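Local structure of ORC2 (Aeropyrum pernix, 1W5T) at residues 99-104 and 115-120; 166-171 and 178-183; 245-248 and 252-255. The protein binds ATP and DNA as a Cdc6/Orc-type AAA+ protein and takes part in regulating the initiation of DNA replication. All coordinates share one frame; numbering follows the deposited sequence.

Interaction 1. Residues 99-104 and 115-120; sequences NLYTIL and IQVRGA
A tyrosine hydroxyl bound to a backbone carbonyl makes this surface contact, in which the first turn of helix 100-111 meets the loop that leads from that helix to helix 122-136 in the AAA+ domain. Tyr-101 makes every close contact from the helix side. Its CG lies anti to the backbone N (chi1 171°), which swings the ring off the helix flank until OH stands 2.8 Å from Val-117 O and donates a hydrogen bond. The phenol comes in above the carbonyl plane, with a C=O...O angle of 117°, and so is not aligned with a lone pair. The same oxygen accepts the amide of Ala-120, Ala-120 N to Val-117 O being 3.1 Å, from the opposite face of that plane. Two donors thus grip one carbonyl, and the second of them closes the type II beta turn from Val-117 to Ala-120, whose third position is taken by Gly-119 with positive phi.

The ring offers its edge to the turn: Ala-120 O lies in the ring plane, 3.2 Å from Tyr-101 CD1, while Val-117 O sits further round the same rim. Val-117 adds the apolar part of the contact, its CG2 lying 3.9 Å from Tyr-101 CE1. Both Val-117 and Ala-120 also rest on Ile-125 of helix 122-136, so the turn is held between the tyrosine and the next helix.

At the start of the helix, Asn-99 is the N-cap, and its OD1 receives Thr-102 N at 2.8 Å, a capping bond that would steady the turn from which Tyr-101 projects. The whole is an example of a side-chain-capped helix N-terminus tied to a type II beta turn in the loop joining two successive helices of the AAA+ alpha/beta domain.

Interaction 2. Residues 166-171 and 178-183; sequences RVHEEI and NRIGFL
The approach to the central strand of the parallel AAA+ sheet is where this contact belongs: the short helix 167-170 packs against residues 178-183, which run into strand 180-186. His-168 reaches across, and its NE2 donates a hydrogen bond to Ile-180 O at 2.8 Å. The bond is nearly straight (168°), lies in the carbonyl plane on a lone pair of the oxygen, and keeps close to the ring plane as well. It orients the NE2 edge of the imidazole, while the groups on the two ring faces limit its turning.

Asn-178 CB sits over one face, 3.7 Å from the centroid of the His-168 ring in a CH-pi contact, and the amide of Asn-178 stacks over the CB-CG end of the histidine, its plane 16° from the ring's. Val-167 CG1 lies over the other face and also touches the strand side chains: it is 4.4 Å from Ile-180 CB and equally near the edge of the Phe-182 ring at CE1. At the edge turned to the strand, His-168 CE1 packs 3.7 Å from Ile-180 CB.

A leucine in place of His-168 would probably leave Ile-180 O without this donor and Asn-178 without a flat partner to stack on.

Arg-179 turns the other way, to a salt bridge with Asp-175 and a cation-pi contact with Tyr-139. Helix 122-136 supplies Leu-126 against Val-167 and Leu-133 against Ile-180. Such layering of helices on a parallel sheet characterises the three-layer alpha/beta/alpha sandwich of P-loop NTPases.

Interaction 3. Residues 245-248 and 252-255; sequences ISDV and DKGG
With CG anti to the carbonyl carbon and beside the backbone N (chi1 -52°), and with the chain bent at its second torsion (-98°) and again at its last, Lys-253 folds back along the end of helix 239-249 toward the carboxylate of Asp-247. The result is a salt bridge between Lys-253 NZ and Asp-247 OD1, at 3.6 Å a loose pairing of charges. NZ is nearer to OD1 than to OD2, so the ammonium sits off to one side of the carboxylate. It also makes a weak hydrogen bond to Ser-217 OG, at the start of helix 217-231.

The aliphatic part of the lysine does closer work. Its CB lies 3.2 Å from Asp-247 O, and CG and CD follow past the same oxygen, so the methylenes lie against a carbonyl near the C-terminal end of the helix.

This corner belongs to the helical lid of the AAA+ ATPase, where the loop after helix 239-249 turns back on the helix before helix 259-275 begins. Two glycines lie at this reversal. Gly-254 has positive phi, and a CB there would be jammed against the preceding carbonyl oxygen. Gly-255 brings its CA to 3.7 Å from Val-248 O, and a CB at this backbone position would clash with that oxygen. Just before the lysine, Asp-252 OD2 accepts a hydrogen bond from Ser-217 N, a second tie between the loop and helix 217-231.

How the interactions relate
Interactions 1 and 2 both lie in the AAA domain, their centres about 17 Å apart and their nearest atoms about 7 Å apart. They do not touch each other, yet both are backed by helix 122-136, which offers neighbouring residues to the two contacts. Interaction 3 lies in the lid, across the chain's centre, with its own centre about 45 Å from that of interaction 1 and about 42 Å from that of interaction 2. It also comes nearest the nucleotide site, Gly-255 being about 10 Å from the side chains of the ATP-binding residues Tyr-215 and Ile-63; the other two are structural contacts away from it.

Interaction 1. Residues 99-104 and 115-120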
loop_
_atom_site.group_PDB
_atom_site.type_symbol
_atom_site.label_atom_id
_atom_site.label_comp_id
_atom_site.label_asym_id
_atom_site.label_seq_id
_atom_site.Cartn_x
_atom_site.Cartn_y
_atom_site.Cartn_z
ATOM N N ASN A 99 12.979 -15.453 3.173
ATOM C CA ASN A 99 14.372 -15.226 2.784
ATOM C C ASN A 99 14.518 -14.904 1.296
ATOM O O ASN A 99 13.574 -15.076 0.517
ATOM C CB ASN A 99 15.204 -16.464 3.108
ATOM C CG ASN A 99 14.482 -17.748 2.750
ATOM O OD1 ASN A 99 13.819 -17.828 1.708
ATOM N ND2 ASN A 99 14.578 -18.763 3.629
ATOM N N LEU A 100 15.710 -14.441 0.910
ATOM C CA LEU A 100 16.029 -14.134 -0.470
ATOM C C LEU A 100 15.968 -15.396 -1.328
ATOM O O LEU A 100 15.587 -15.354 -2.509
ATOM C CB LEU A 100 17.413 -13.483 -0.576
ATOM C CG LEU A 100 17.756 -12.752 -1.886
ATOM C CD1 LEU A 100 16.903 -11.493 -2.113
ATOM C CD2 LEU A 100 19.232 -12.373 -1.934
ATOM N N TYR A 101 16.339 -16.526 -0.730
ATOM C CA TYR A 101 16.270 -17.782 -1.445
ATOM C C TYR A 101 14.824 -18.029 -1.918
ATOM O O TYR A 101 14.616 -18.473 -3.045
ATOM C CB TYR A 101 16.798 -18.955 -0.600
ATOM C CG TYR A 101 16.516 -20.295 -1.266
ATOM C CD1 TYR A 101 17.441 -20.889 -2.120
ATOM C CD2 TYR A 101 15.291 -20.950 -1.059
ATOM C CE1 TYR A 101 17.141 -22.121 -2.742
ATOM C CE2 TYR A 101 15.001 -22.146 -1.658
ATOM C CZ TYR A 101 15.915 -22.727 -2.493
ATOM O OH TYR A 101 15.595 -23.929 -3.084
ATOM N N THR A 102 13.849 -17.750 -1.053
ATOM C CA THR A 102 12.448 -17.977 -1.397
ATOM C C THR A 102 11.938 -16.948 -2.416
ATOM O O THR A 102 11.297 -17.324 -3.373
ATOM C CB THR A 102 11.535 -18.022 -0.120
ATOM O OG1 THR A 102 12.008 -19.035 0.775
ATOM C CG2 THR A 102 10.122 -18.508 -0.446
ATOM N N ILE A 103 12.253 -15.673 -2.217
ATOM C CA ILE A 103 11.936 -14.616 -3.196
ATOM C C ILE A 103 12.394 -15.008 -4.616
ATOM O O ILE A 103 11.608 -14.989 -5.583
ATOM C CB ILE A 103 12.508 -13.233 -2.713
ATOM C CG1 ILE A 103 11.664 -12.710 -1.541
ATOM C CG2 ILE A 103 12.542 -12.192 -3.854
ATOM C CD1 ILE A 103 12.406 -11.870 -0.521
ATOM N N LEU A 104 13.654 -15.447 -4.694
ATOM C CA LEU A 104 14.259 -15.872 -5.940
ATOM C C LEU A 104 13.600 -17.080 -6.593
ATOM O O LEU A 104 13.414 -17.120 -7.819
ATOM C CB LEU A 104 15.746 -16.125 -5.756
ATOM C CG LEU A 104 16.588 -14.878 -5.561
ATOM C CD1 LEU A 104 18.007 -15.369 -5.571
ATOM C CD2 LEU A 104 16.391 -13.816 -6.605
ATOM N N ILE A 115 15.258 -23.791 -14.305
ATOM C CA ILE A 115 16.425 -23.473 -13.522
ATOM C C ILE A 115 16.215 -24.254 -12.250
ATOM O O ILE A 115 15.179 -24.139 -11.654
ATOM C CB ILE A 115 16.489 -21.977 -13.241
ATOM C CG1 ILE A 115 17.072 -21.243 -14.442
ATOM C CG2 ILE A 115 17.322 -21.691 -11.959
ATOM C CD1 ILE A 115 16.715 -19.771 -14.470
ATOM N N GLN A 116 17.205 -25.054 -11.858
ATOM C CA GLN A 116 17.088 -25.862 -10.665
ATOM C C GLN A 116 17.503 -25.012 -9.516
ATOM O O GLN A 116 18.593 -24.455 -9.469
ATOM C CB GLN A 116 17.914 -27.141 -10.735
ATOM C CG GLN A 116 17.766 -28.032 -9.479
ATOM C CD GLN A 116 16.322 -28.495 -9.157
ATOM O OE1 GLN A 116 15.868 -29.529 -9.661
ATOM N NE2 GLN A 116 15.612 -27.727 -8.331
ATOM N N VAL A 117 16.578 -24.904 -8.597
ATOM C CA VAL A 117 16.706 -24.102 -7.390
ATOM C C VAL A 117 17.025 -24.926 -6.125
ATOM O O VAL A 117 17.425 -24.353 -5.129
ATOM C CB VAL A 117 15.402 -23.270 -7.207
ATOM C CG1 VAL A 117 14.232 -24.156 -6.754
ATOM C CG2 VAL A 117 15.630 -22.115 -6.290
ATOM N N ARG A 118 16.850 -26.249 -6.168
ATOM C CA ARG A 118 17.214 -27.139 -5.043
ATOM C C ARG A 118 18.632 -26.823 -4.618
ATOM O O ARG A 118 19.549 -26.881 -5.430
ATOM C CB ARG A 118 17.188 -28.614 -5.439
ATOM C CG ARG A 118 15.824 -29.284 -5.456
ATOM C CD ARG A 118 15.808 -30.804 -5.984
ATOM N NE ARG A 118 15.089 -31.686 -5.056
ATOM C CZ ARG A 118 13.769 -31.710 -4.902
ATOM N NH1 ARG A 118 13.006 -30.918 -5.632
ATOM N NH2 ARG A 118 13.198 -32.532 -4.027
ATOM N N GLY A 119 18.820 -26.446 -3.369
ATOM C CA GLY A 119 20.170 -26.285 -2.872
ATOM C C GLY A 119 21.023 -25.193 -3.498
ATOM O O GLY A 119 22.226 -25.099 -3.190
ATOM N N ALA A 120 20.437 -24.354 -4.359
ATOM C CA ALA A 120 21.217 -23.265 -4.948
ATOM C C ALA A 120 21.195 -22.026 -4.048
ATOM O O ALA A 120 20.128 -21.574 -3.647
ATOM C CB ALA A 120 20.713 -22.909 -6.378
#

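Interaction 2. Residues 166-171 and 178-183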
loop_
_atom_site.group_PDB
_atom_site.type_symbol
_atom_site.label_atom_id
_atom_site.label_comp_id
_atom_site.label_asym_id
_atom_site.label_seq_id
_atom_site.Cartn_x
_atom_site.Cartn_y
_atom_site.Cartn_z
ATOM N N ARG A 166 21.581 -4.322 -6.879
ATOM C CA ARG A 166 22.728 -3.900 -7.688
ATOM C C ARG A 166 23.297 -5.069 -8.501
ATOM O O ARG A 166 24.514 -5.161 -8.713
ATOM C CB ARG A 166 23.796 -3.255 -6.799
ATOM C CG ARG A 166 23.420 -1.826 -6.368
ATOM C CD ARG A 166 24.152 -1.294 -5.154
ATOM N NE ARG A 166 24.865 -0.054 -5.468
ATOM C CZ ARG A 166 26.182 0.045 -5.539
ATOM N NH1 ARG A 166 26.953 -1.025 -5.306
ATOM N NH2 ARG A 166 26.735 1.205 -5.840
ATOM N N VAL A 167 22.399 -5.930 -8.976
ATOM C CA VAL A 167 22.740 -7.153 -9.682
ATOM C C VAL A 167 23.717 -7.018 -10.881
ATOM O O VAL A 167 24.644 -7.817 -11.034
ATOM C CB VAL A 167 21.461 -7.916 -10.094
ATOM C CG1 VAL A 167 20.596 -7.047 -11.013
ATOM C CG2 VAL A 167 21.802 -9.270 -10.731
ATOM N N HIS A 168 23.521 -6.013 -11.708
ATOM C CA HIS A 168 24.386 -5.809 -12.876
ATOM C C HIS A 168 25.817 -5.299 -12.608
ATOM O O HIS A 168 26.637 -5.241 -13.539
ATOM C CB HIS A 168 23.667 -4.923 -13.869
ATOM C CG HIS A 168 22.258 -5.350 -14.102
ATOM N ND1 HIS A 168 21.937 -6.608 -14.563
ATOM C CD2 HIS A 168 21.082 -4.716 -13.885
ATOM C CE1 HIS A 168 20.626 -6.715 -14.662
ATOM N NE2 HIS A 168 20.084 -5.578 -14.267
ATOM N N GLU A 169 26.091 -4.926 -11.354
ATOM C CA GLU A 169 27.436 -4.595 -10.877
ATOM C C GLU A 169 28.065 -5.818 -10.234
ATOM O O GLU A 169 29.282 -5.973 -10.284
ATOM C CB GLU A 169 27.397 -3.467 -9.846
ATOM C CG GLU A 169 26.940 -2.112 -10.386
ATOM C CD GLU A 169 26.924 -1.034 -9.308
ATOM O OE1 GLU A 169 25.987 -0.208 -9.313
ATOM O OE2 GLU A 169 27.849 -1.008 -8.448
ATOM N N GLU A 170 27.245 -6.686 -9.640
ATOM C CA GLU A 170 27.743 -7.892 -8.973
ATOM C C GLU A 170 27.786 -9.088 -9.914
ATOM O O GLU A 170 28.678 -9.942 -9.807
ATOM C CB GLU A 170 26.865 -8.248 -7.771
ATOM C CG GLU A 170 27.075 -7.362 -6.550
ATOM C CD GLU A 170 27.652 -8.117 -5.352
ATOM O OE1 GLU A 170 27.903 -7.475 -4.305
ATOM O OE2 GLU A 170 27.856 -9.352 -5.439
ATOM N N ILE A 171 26.791 -9.184 -10.796
ATOM C CA ILE A 171 26.682 -10.322 -11.695
ATOM C C ILE A 171 26.520 -9.820 -13.110
ATOM O O ILE A 171 25.392 -9.666 -13.573
ATOM C CB ILE A 171 25.522 -11.251 -11.286
ATOM C CG1 ILE A 171 25.645 -11.630 -9.814
ATOM C CG2 ILE A 171 25.515 -12.511 -12.154
ATOM C CD1 ILE A 171 24.423 -12.269 -9.253
ATOM N N ASN A 178 22.403 -5.372 -19.436
ATOM C CA ASN A 178 21.603 -5.402 -18.200
ATOM C C ASN A 178 20.156 -5.794 -18.517
ATOM O O ASN A 178 19.495 -5.113 -19.328
ATOM C CB ASN A 178 21.610 -4.026 -17.544
ATOM C CG ASN A 178 23.029 -3.553 -17.147
ATOM O OD1 ASN A 178 23.969 -4.342 -17.052
ATOM N ND2 ASN A 178 23.170 -2.270 -16.923
ATOM N N ARG A 179 19.638 -6.847 -17.877
ATOM C CA ARG A 179 18.316 -7.358 -18.267
ATOM C C ARG A 179 17.313 -7.524 -17.140
ATOM O O ARG A 179 16.317 -8.220 -17.311
ATOM C CB ARG A 179 18.460 -8.703 -18.994
ATOM C CG ARG A 179 19.495 -8.724 -20.089
ATOM C CD ARG A 179 19.380 -9.969 -20.915
ATOM N NE ARG A 179 20.255 -9.952 -22.057
ATOM C CZ ARG A 179 19.921 -9.717 -23.299
ATOM N NH1 ARG A 179 18.666 -9.454 -23.689
ATOM N NH2 ARG A 179 20.906 -9.756 -24.189
ATOM N N ILE A 180 17.571 -6.894 -15.998
ATOM C CA ILE A 180 16.680 -6.999 -14.828
ATOM C C ILE A 180 16.449 -5.621 -14.223
ATOM O O ILE A 180 17.412 -4.938 -13.856
ATOM C CB ILE A 180 17.256 -7.916 -13.718
ATOM C CG1 ILE A 180 17.623 -9.296 -14.249
ATOM C CG2 ILE A 180 16.195 -8.126 -12.625
ATOM C CD1 ILE A 180 18.266 -10.134 -13.209
ATOM N N GLY A 181 15.191 -5.206 -14.127
ATOM C CA GLY A 181 14.858 -4.001 -13.395
ATOM C C GLY A 181 13.878 -4.314 -12.282
ATOM O O GLY A 181 13.363 -5.423 -12.192
ATOM N N PHE A 182 13.598 -3.321 -11.447
ATOM C CA PHE A 182 12.825 -3.520 -10.240
ATOM C C PHE A 182 11.826 -2.441 -10.002
ATOM O O PHE A 182 12.095 -1.290 -10.239
ATOM C CB PHE A 182 13.747 -3.563 -9.033
ATOM C CG PHE A 182 14.586 -4.784 -8.973
ATOM C CD1 PHE A 182 15.883 -4.745 -9.404
ATOM C CD2 PHE A 182 14.078 -5.974 -8.471
ATOM C CE1 PHE A 182 16.686 -5.863 -9.330
ATOM C CE2 PHE A 182 14.878 -7.120 -8.437
ATOM C CZ PHE A 182 16.186 -7.048 -8.862
ATOM N N LEU A 183 10.664 -2.837 -9.518
ATOM C CA LEU A 183 9.668 -1.907 -9.059
ATOM C C LEU A 183 9.369 -2.364 -7.641
ATOM O O LEU A 183 8.799 -3.443 -7.441
ATOM C CB LEU A 183 8.430 -2.022 -9.925
ATOM C CG LEU A 183 7.627 -0.752 -10.178
ATOM C CD1 LEU A 183 6.201 -1.039 -10.519
ATOM C CD2 LEU A 183 7.742 0.369 -9.153
#

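Interaction 3. Residues 245-248 and 252-255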
loop_
_atom_site.group_PDB
_atom_site.type_symbol
_atom_site.label_atom_id
_atom_site.label_comp_id
_atom_site.label_asym_id
_atom_site.label_seq_id
_atom_site.Cartn_x
_atom_site.Cartn_y
_atom_site.Cartn_z
ATOM N N ILE A 245 -21.506 6.074 -3.062
ATOM C CA ILE A 245 -20.411 5.342 -2.482
ATOM C C ILE A 245 -19.261 6.315 -2.355
ATOM O O ILE A 245 -18.746 6.558 -1.245
ATOM C CB ILE A 245 -20.037 4.123 -3.324
ATOM C CG1 ILE A 245 -21.212 3.123 -3.370
ATOM C CG2 ILE A 245 -18.831 3.413 -2.687
ATOM C CD1 ILE A 245 -21.157 2.003 -4.470
ATOM N N SER A 246 -18.914 6.924 -3.494
ATOM C CA SER A 246 -17.794 7.865 -3.576
ATOM C C SER A 246 -17.945 9.090 -2.663
ATOM O O SER A 246 -16.960 9.524 -2.085
ATOM C CB SER A 246 -17.470 8.254 -5.034
ATOM O OG SER A 246 -18.600 8.693 -5.750
ATOM N N ASP A 247 -19.169 9.593 -2.484
ATOM C CA ASP A 247 -19.423 10.718 -1.567
ATOM C C ASP A 247 -19.110 10.396 -0.124
ATOM O O ASP A 247 -18.720 11.267 0.626
ATOM C CB ASP A 247 -20.877 11.201 -1.636
ATOM C CG ASP A 247 -21.072 12.303 -2.644
ATOM O OD1 ASP A 247 -20.282 12.395 -3.613
ATOM O OD2 ASP A 247 -21.997 13.130 -2.554
ATOM N N VAL A 248 -19.298 9.144 0.269
ATOM C CA VAL A 248 -18.977 8.719 1.629
ATOM C C VAL A 248 -17.507 8.343 1.758
ATOM O O VAL A 248 -16.886 8.737 2.746
ATOM C CB VAL A 248 -19.870 7.540 2.103
ATOM C CG1 VAL A 248 -19.567 7.155 3.547
ATOM C CG2 VAL A 248 -21.326 7.875 1.967
ATOM N N ASP A 252 -11.482 13.477 0.726
ATOM C CA ASP A 252 -11.945 14.870 0.848
ATOM C C ASP A 252 -13.301 15.006 1.579
ATOM O O ASP A 252 -13.655 16.071 2.032
ATOM C CB ASP A 252 -12.004 15.567 -0.515
ATOM C CG ASP A 252 -12.759 14.772 -1.556
ATOM O OD1 ASP A 252 -13.051 15.316 -2.645
ATOM O OD2 ASP A 252 -13.081 13.583 -1.415
ATOM N N LYS A 253 -14.050 13.919 1.689
ATOM C CA LYS A 253 -15.312 13.951 2.399
ATOM C C LYS A 253 -15.232 13.309 3.762
ATOM O O LYS A 253 -16.253 12.993 4.313
ATOM C CB LYS A 253 -16.359 13.211 1.588
ATOM C CG LYS A 253 -16.427 13.691 0.157
ATOM C CD LYS A 253 -17.531 14.680 -0.065
ATOM C CE LYS A 253 -17.313 15.470 -1.326
ATOM N NZ LYS A 253 -18.335 15.133 -2.370
ATOM N N GLY A 254 -14.039 13.059 4.290
ATOM C CA GLY A 254 -13.927 12.430 5.602
ATOM C C GLY A 254 -13.774 10.931 5.634
ATOM O O GLY A 254 -13.641 10.350 6.741
ATOM N N GLY A 255 -13.740 10.293 4.450
ATOM C CA GLY A 255 -13.542 8.856 4.348
ATOM C C GLY A 255 -12.097 8.419 4.176
ATOM O O GLY A 255 -11.221 9.266 3.954
#